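Local coordinates for protein 6-phospho-beta-glucosidase BglT (Thermotoga maritima, PDB 1UP7) that hydrolyses cellobiose 6'-phosphate into glucose 6-phosphate and glucose, using NAD+ and a manganese ion as cofactors, at residues 47-50 with 51-54. Numbering follows the deposited sequence.
Sequences VVDF and VKRL
F50 and L54, one helical turn apart, meet through a CH-pi contact: CD1 of L54 sits over one face of the F50 ring, 4.0 Å from the ring centroid and displaced toward the rim. With CG anti to the backbone N (chi1 175°), the phenylalanine ring leans toward the C-terminal end of the helix, within reach of the leucine methyls. The other i to i+4 apolar pair, V47 and V51, is looser, CG1 of V47 lying 4.5 Å from CG2 of V51.

R53 bends at chi2 and chi3 and folds back over the preceding turn. One face of its guanidinium covers CA of F50, while NH2 comes within 3.5 Å of CD1 of the ring, the two planes 39° apart. Hydrogen bonds from NH2 to the carbonyl oxygens of Y278 and A281 fix the group here.

NZ of K52 stays 4.2 Å from OD1 of D49, too far for a salt bridge; that carboxylate pairs with K45 instead. The lysine runs past V48, whose side chain packs on strand 60-63, with NZ 4.0 Å from V48 CG1.

Four successive i to i+4 backbone bonds run beneath, starting with V51 N to V47 O (2.9 Å); R53 N to D49 O is the longest at 3.3 Å. This is alpha-helix, part of helix 41-55, which links strands 33-37 and 60-63 as a beta-alpha-beta crossover of the NAD-binding Rossmann fold.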
loop_
_atom_site.group_PDB
_atom_site.type_symbol
_atom_site.label_atom_id
_atom_site.label_comp_id
_atom_site.label_asym_id
_atom_site.label_seq_id
_atom_site.Cartn_x
_atom_site.Cartn_y
_atom_site.Cartn_z
ATOM N N VAL A 47 -3.176 22.651 45.051
ATOM C CA VAL A 47 -2.224 22.750 43.964
ATOM C C VAL A 47 -2.341 24.078 43.208
ATOM O O VAL A 47 -1.323 24.714 42.937
ATOM C CB VAL A 47 -2.334 21.535 43.015
ATOM C CG1 VAL A 47 -1.337 21.666 41.880
ATOM C CG2 VAL A 47 -2.127 20.243 43.786
ATOM N N VAL A 48 -3.571 24.497 42.898
ATOM C CA VAL A 48 -3.814 25.747 42.170
ATOM C C VAL A 48 -3.456 27.005 42.993
ATOM O O VAL A 48 -2.985 28.010 42.431
ATOM C CB VAL A 48 -5.225 25.808 41.567
ATOM C CG1 VAL A 48 -5.548 27.209 41.030
ATOM C CG2 VAL A 48 -5.342 24.765 40.453
ATOM N N ASP A 49 -3.626 26.946 44.313
ATOM C CA ASP A 49 -3.202 28.063 45.151
ATOM C C ASP A 49 -1.689 28.213 45.088
ATOM O O ASP A 49 -1.173 29.323 45.055
ATOM C CB ASP A 49 -3.587 27.894 46.618
ATOM C CG ASP A 49 -5.032 28.223 46.890
ATOM O OD1 ASP A 49 -5.706 28.777 45.997
ATOM O OD2 ASP A 49 -5.592 27.938 47.970
ATOM N N PHE A 50 -0.977 27.086 45.099
ATOM C CA PHE A 50 0.467 27.091 44.903
ATOM C C PHE A 50 0.818 27.628 43.499
ATOM O O PHE A 50 1.694 28.485 43.371
ATOM C CB PHE A 50 1.056 25.695 45.182
ATOM C CG PHE A 50 2.543 25.554 44.899
ATOM C CD1 PHE A 50 3.459 26.525 45.289
ATOM C CD2 PHE A 50 3.027 24.408 44.282
ATOM C CE1 PHE A 50 4.838 26.368 45.040
ATOM C CE2 PHE A 50 4.399 24.244 44.045
ATOM C CZ PHE A 50 5.300 25.234 44.415
ATOM N N VAL A 51 0.106 27.161 42.475
ATOM C CA VAL A 51 0.265 27.669 41.114
ATOM C C VAL A 51 0.159 29.190 41.026
ATOM O O VAL A 51 1.025 29.828 40.400
ATOM C CB VAL A 51 -0.726 26.999 40.099
ATOM C CG1 VAL A 51 -0.720 27.743 38.750
ATOM C CG2 VAL A 51 -0.377 25.561 39.904
ATOM N N LYS A 52 -0.877 29.757 41.661
ATOM C CA LYS A 52 -1.102 31.207 41.676
ATOM C C LYS A 52 0.084 31.946 42.266
ATOM O O LYS A 52 0.428 33.052 41.828
ATOM C CB LYS A 52 -2.359 31.575 42.475
ATOM C CG LYS A 52 -3.678 31.327 41.756
ATOM C CD LYS A 52 -4.822 32.014 42.468
ATOM C CE LYS A 52 -6.167 31.689 41.804
ATOM N NZ LYS A 52 -7.002 30.611 42.471
ATOM N N ARG A 53 0.697 31.349 43.279
ATOM C CA ARG A 53 1.881 31.923 43.922
ATOM C C ARG A 53 3.069 31.942 42.934
ATOM O O ARG A 53 3.851 32.885 42.930
ATOM C CB ARG A 53 2.246 31.115 45.155
ATOM C CG ARG A 53 2.197 31.838 46.481
ATOM C CD ARG A 53 1.579 31.071 47.651
ATOM N NE ARG A 53 2.201 29.771 47.923
ATOM C CZ ARG A 53 1.520 28.635 48.172
ATOM N NH1 ARG A 53 0.203 28.615 48.192
ATOM N NH2 ARG A 53 2.168 27.511 48.415
ATOM N N LEU A 54 3.195 30.913 42.093
ATOM C CA LEU A 54 4.270 30.861 41.099
ATOM C C LEU A 54 4.032 31.748 39.880
ATOM O O LEU A 54 4.991 32.252 39.289
ATOM C CB LEU A 54 4.545 29.427 40.581
ATOM C CG LEU A 54 4.929 28.311 41.556
ATOM C CD1 LEU A 54 4.500 26.978 41.003
ATOM C CD2 LEU A 54 6.420 28.328 41.912
#